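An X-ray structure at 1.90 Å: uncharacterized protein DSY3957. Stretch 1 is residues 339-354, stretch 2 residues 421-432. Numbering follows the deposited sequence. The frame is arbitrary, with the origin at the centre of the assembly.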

# COMPACT_ATOMS: atom_id res chain seq x y z
N LYS A 339 19.08 5.16 -18.85
CA LYS A 339 18.11 4.08 -18.93
C LYS A 339 18.04 3.22 -17.67
O LYS A 339 17.02 2.57 -17.41
N GLN A 340 19.12 3.20 -16.89
CA GLN A 340 19.14 2.40 -15.67
C GLN A 340 18.03 2.85 -14.71
O GLN A 340 17.49 2.04 -13.96
N PHE A 341 17.68 4.14 -14.74
CA PHE A 341 16.63 4.65 -13.87
C PHE A 341 15.24 4.11 -14.18
O PHE A 341 14.31 4.28 -13.38
N ALA A 342 15.09 3.45 -15.32
CA ALA A 342 13.80 2.88 -15.71
C ALA A 342 13.56 1.53 -15.04
O ALA A 342 12.44 1.03 -15.02
N LYS A 343 14.62 0.95 -14.48
CA LYS A 343 14.53 -0.35 -13.81
C LYS A 343 14.12 -0.16 -12.36
O LYS A 343 14.77 0.55 -11.60
N ASN A 344 13.03 -0.81 -11.97
CA ASN A 344 12.54 -0.65 -10.60
C ASN A 344 13.49 -1.12 -9.51
O ASN A 344 13.49 -0.58 -8.41
N ARG A 345 14.33 -2.12 -9.81
CA ARG A 345 15.29 -2.57 -8.81
C ARG A 345 16.32 -1.47 -8.59
O ARG A 345 16.79 -1.26 -7.48
N VAL A 346 16.68 -0.75 -9.66
CA VAL A 346 17.64 0.34 -9.52
C VAL A 346 17.01 1.40 -8.62
O VAL A 346 17.66 1.93 -7.71
N ILE A 347 15.74 1.69 -8.86
CA ILE A 347 15.03 2.66 -8.03
C ILE A 347 14.99 2.21 -6.57
O ILE A 347 15.14 3.03 -5.66
N ARG A 348 14.78 0.92 -6.33
CA ARG A 348 14.76 0.42 -4.95
C ARG A 348 16.09 0.63 -4.24
O ARG A 348 16.12 1.03 -3.08
N VAL A 349 17.20 0.36 -4.93
CA VAL A 349 18.48 0.54 -4.27
C VAL A 349 18.78 2.02 -4.02
O VAL A 349 19.27 2.39 -2.94
N LEU A 350 18.45 2.87 -4.98
CA LEU A 350 18.69 4.30 -4.83
C LEU A 350 17.74 4.92 -3.79
O LEU A 350 18.16 5.77 -3.00
N ASP A 351 16.47 4.51 -3.80
CA ASP A 351 15.53 5.03 -2.81
C ASP A 351 15.98 4.55 -1.43
O ASP A 351 15.82 5.25 -0.43
N GLY A 352 16.56 3.35 -1.39
CA GLY A 352 17.04 2.81 -0.13
C GLY A 352 18.18 3.66 0.41
O GLY A 352 18.25 3.96 1.60
N ILE A 353 19.10 4.04 -0.48
CA ILE A 353 20.23 4.86 -0.09
C ILE A 353 19.70 6.19 0.43
O ILE A 353 20.13 6.67 1.48
N ASN A 354 18.77 6.77 -0.30
CA ASN A 354 18.18 8.04 0.10
C ASN A 354 17.49 7.95 1.45
O ASN A 354 17.90 8.60 2.41
N TYR A 421 30.14 6.63 -5.35
CA TYR A 421 29.79 5.95 -6.59
C TYR A 421 29.18 4.63 -6.20
O TYR A 421 29.77 3.86 -5.45
N ALA A 422 27.98 4.39 -6.70
CA ALA A 422 27.27 3.15 -6.43
C ALA A 422 27.00 2.48 -7.76
O ALA A 422 26.55 3.13 -8.71
N TRP A 423 27.28 1.19 -7.84
CA TRP A 423 27.08 0.44 -9.07
C TRP A 423 26.00 -0.62 -8.86
O TRP A 423 26.29 -1.69 -8.32
N PRO A 424 24.75 -0.34 -9.26
CA PRO A 424 23.67 -1.31 -9.10
C PRO A 424 23.98 -2.57 -9.89
O PRO A 424 24.52 -2.49 -10.99
N VAL A 425 23.65 -3.73 -9.34
CA VAL A 425 23.92 -4.99 -10.02
C VAL A 425 23.31 -5.06 -11.42
O VAL A 425 23.92 -5.58 -12.35
N ASP A 426 22.10 -4.52 -11.56
CA ASP A 426 21.44 -4.53 -12.86
C ASP A 426 21.73 -3.23 -13.61
O ASP A 426 20.81 -2.51 -14.01
N SER A 427 23.01 -2.95 -13.79
CA SER A 427 23.43 -1.74 -14.48
C SER A 427 24.94 -1.79 -14.72
O SER A 427 25.72 -2.02 -13.79
N ILE A 428 25.36 -1.60 -15.96
CA ILE A 428 26.78 -1.63 -16.30
C ILE A 428 27.37 -0.23 -16.28
O ILE A 428 28.40 0.03 -16.90
N GLU A 429 26.72 0.67 -15.55
CA GLU A 429 27.18 2.04 -15.44
C GLU A 429 27.05 2.51 -13.99
O GLU A 429 26.01 2.30 -13.36
N LYS A 430 28.11 3.12 -13.47
CA LYS A 430 28.13 3.61 -12.09
C LYS A 430 27.19 4.78 -11.91
O LYS A 430 26.91 5.52 -12.86
N ILE A 431 26.69 4.96 -10.69
CA ILE A 431 25.79 6.08 -10.41
C ILE A 431 26.43 6.99 -9.36
O ILE A 431 26.92 6.53 -8.34
N TYR A 432 26.42 8.29 -9.65
CA TYR A 432 26.97 9.30 -8.76
C TYR A 432 25.94 9.66 -7.69
O TYR A 432 24.78 9.92 -7.99

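The contact is a mixed one, in which one side of a helix and the 3-10 segment before it pack against a strand pair and its connecting loop, apolar along the helix from Val346 to Ile353, with polar links from Gln340, Lys343 and Arg345 towards its N-terminal end; it buries 648 Å², both sides summed.

The two strand segments are paired by backbone hydrogen bonds, Ala422 N to Ile431 O (2.9 Å) and Ile431 N to Ala422 O (2.7 Å), and both residues direct CA-to-CB toward the helix. Ile431 (chi1 m, chi2 t) extends its CD1 to three neighbours: Leu350 CD1 at 3.9 Å, Val346 CG1 at 4.1 Å and Gln340 CG at 4.3 Å. Leu350 (m, t) starts sideways, yet its end comes nearer, which accounts for its reach. Further along the helix, Ile353 (m, t) sets CD1 4.3 Å from Ala422 CB. Pro424 meets two valines: its CB lies 4.2 Å from Val346 CG2, and its CG 4.3 Å from Val349 CG1. These separations are van der Waals packing.

Asp426 loses the most area to the other stretch, 106 Å², although it is poorly ordered and its distances deserve caution. Its chi1 is p, and OD1 forms a salt bridge with Arg345 NE at 3.3 Å; Val425 CG2 covers one face of that guanidinium, 4.1 Å from Arg345 NH1. Lys343, the helix N-cap residue, is extended beyond its m chi1, with chi2 to chi4 all t, so that NZ donates to the backbone carbonyl Asp426 O at 3.3 Å.

At the 3-10 segment, Gln340 (chi1 p, chi2 -91°) donates from NE2 to Glu429 OE2 at 3.0 Å, and the 162° angle at hydrogen makes this bond nearly linear. Gln340 CB also lies 3.5 Å from Ser427 OG, a hydroxyl that donates to Glu429 O within its own loop (3.1 Å).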

# COMPACT_ATOMS: atom_id res chain seq x y z
CB LYS A 339 18.40 3.20 -20.15
CG LYS A 339 19.76 2.53 -20.12
CD LYS A 339 19.91 1.51 -21.23
CE LYS A 339 21.24 0.78 -21.12
NZ LYS A 339 21.37 -0.31 -22.13
CB GLN A 340 20.51 2.49 -14.98
CG GLN A 340 21.00 3.91 -14.71
CD GLN A 340 21.86 4.46 -15.84
OE1 GLN A 340 21.48 4.40 -17.02
NE2 GLN A 340 23.01 5.02 -15.49
CB PHE A 341 16.61 6.18 -13.89
CG PHE A 341 17.73 6.82 -13.11
CD1 PHE A 341 18.98 6.98 -13.68
CD2 PHE A 341 17.53 7.22 -11.80
CE1 PHE A 341 20.04 7.54 -12.94
CE2 PHE A 341 18.58 7.78 -11.06
CZ PHE A 341 19.83 7.93 -11.63
CB ALA A 342 13.74 2.72 -17.23
CB LYS A 343 15.88 -1.08 -13.90
CG LYS A 343 16.34 -1.32 -15.34
CD LYS A 343 17.72 -1.98 -15.42
CE LYS A 343 18.16 -2.16 -16.88
NZ LYS A 343 19.52 -2.76 -17.01
CB ASN A 344 11.16 -1.28 -10.48
CG ASN A 344 10.12 -0.48 -11.22
OD1 ASN A 344 10.11 0.75 -11.13
ND2 ASN A 344 9.24 -1.16 -11.98
CB ARG A 345 16.00 -3.86 -9.25
CG ARG A 345 17.20 -4.18 -8.35
CD ARG A 345 17.66 -5.62 -8.50
NE ARG A 345 17.91 -5.99 -9.89
CZ ARG A 345 18.34 -7.18 -10.28
NH1 ARG A 345 18.58 -8.13 -9.37
NH2 ARG A 345 18.52 -7.43 -11.57
CB VAL A 346 18.01 0.96 -10.89
CG1 VAL A 346 18.80 2.27 -10.70
CG2 VAL A 346 18.84 -0.03 -11.69
CB ILE A 347 13.59 2.89 -8.56
CG1 ILE A 347 13.65 3.51 -9.96
CG2 ILE A 347 12.83 3.83 -7.61
CD1 ILE A 347 14.49 4.77 -10.06
CB ARG A 348 14.38 -1.07 -4.89
CG ARG A 348 12.89 -1.36 -5.10
CD ARG A 348 12.56 -2.85 -4.85
NE ARG A 348 12.78 -3.74 -5.99
CZ ARG A 348 12.01 -3.78 -7.08
NH1 ARG A 348 10.95 -2.98 -7.17
NH2 ARG A 348 12.27 -4.64 -8.05
CB VAL A 349 19.64 -0.11 -5.06
CG1 VAL A 349 19.66 0.40 -6.48
CG2 VAL A 349 20.96 0.18 -4.36
CB LEU A 350 18.55 5.01 -6.17
CG LEU A 350 19.55 4.60 -7.25
CD1 LEU A 350 19.41 5.52 -8.45
CD2 LEU A 350 20.98 4.68 -6.69
CB ASP A 351 14.10 4.55 -3.10
CG ASP A 351 13.49 5.20 -4.32
OD1 ASP A 351 14.15 6.07 -4.94
OD2 ASP A 351 12.33 4.85 -4.68
CB ILE A 353 21.16 5.13 -1.29
CG1 ILE A 353 21.92 3.84 -1.64
CG2 ILE A 353 22.13 6.26 -0.97
CD1 ILE A 353 22.79 3.97 -2.88
CB ASN A 354 17.14 8.51 -0.92
CG ASN A 354 16.54 9.85 -0.56
OD1 ASN A 354 17.04 10.90 -0.97
ND2 ASN A 354 15.49 9.83 0.25
CB TYR A 421 31.01 5.72 -7.47
CG TYR A 421 31.40 6.92 -8.28
CD1 TYR A 421 30.49 7.54 -9.13
CD2 TYR A 421 32.69 7.45 -8.19
CE1 TYR A 421 30.84 8.66 -9.87
CE2 TYR A 421 33.05 8.57 -8.93
CZ TYR A 421 32.12 9.17 -9.76
OH TYR A 421 32.48 10.28 -10.50
CB ALA A 422 25.97 3.43 -5.71
CB TRP A 423 28.38 -0.22 -9.50
CG TRP A 423 28.59 -0.26 -10.97
CD1 TRP A 423 27.65 -0.53 -11.92
CD2 TRP A 423 29.82 -0.06 -11.66
NE1 TRP A 423 28.22 -0.50 -13.17
CE2 TRP A 423 29.55 -0.21 -13.04
CE3 TRP A 423 31.13 0.25 -11.26
CZ2 TRP A 423 30.54 -0.07 -14.02
CZ3 TRP A 423 32.11 0.38 -12.23
CH2 TRP A 423 31.81 0.22 -13.60
CB PRO A 424 22.46 -0.57 -9.67
CG PRO A 424 22.77 0.86 -9.39
CD PRO A 424 24.24 0.94 -9.76
CB VAL A 425 23.39 -6.18 -9.21
CG1 VAL A 425 24.24 -6.39 -7.98
CG2 VAL A 425 21.94 -5.93 -8.81
CB ASP A 426 19.92 -4.73 -12.68
CG ASP A 426 19.29 -3.65 -11.81
OD1 ASP A 426 19.82 -3.38 -10.71
OD2 ASP A 426 18.26 -3.10 -12.23
CB SER A 427 23.08 -0.51 -13.63
OG SER A 427 23.46 0.70 -14.27
CB ILE A 428 27.03 -2.26 -17.69
CG1 ILE A 428 26.40 -1.39 -18.79
CG2 ILE A 428 26.47 -3.68 -17.73
CD1 ILE A 428 24.88 -1.32 -18.76
CB GLU A 429 26.35 2.93 -16.37
CG GLU A 429 26.76 4.38 -16.41
CD GLU A 429 26.05 5.15 -17.50
OE1 GLU A 429 26.27 4.83 -18.69
OE2 GLU A 429 25.27 6.07 -17.17
CB LYS A 430 29.55 4.06 -11.71
CG LYS A 430 30.67 3.34 -12.44
CD LYS A 430 32.05 3.78 -11.95
CE LYS A 430 32.31 5.27 -12.18
NZ LYS A 430 33.67 5.65 -11.70
CB ILE A 431 24.43 5.58 -9.90
CG1 ILE A 431 23.70 4.83 -11.03
CG2 ILE A 431 23.58 6.76 -9.42
CD1 ILE A 431 22.39 4.22 -10.62
CB TYR A 432 27.33 10.56 -9.57
CG TYR A 432 27.72 11.76 -8.73
CD1 TYR A 432 28.90 11.77 -7.99
CD2 TYR A 432 26.90 12.88 -8.68
CE1 TYR A 432 29.25 12.88 -7.21
CE2 TYR A 432 27.23 13.99 -7.91
CZ TYR A 432 28.41 13.99 -7.18
OH TYR A 432 28.73 15.09 -6.42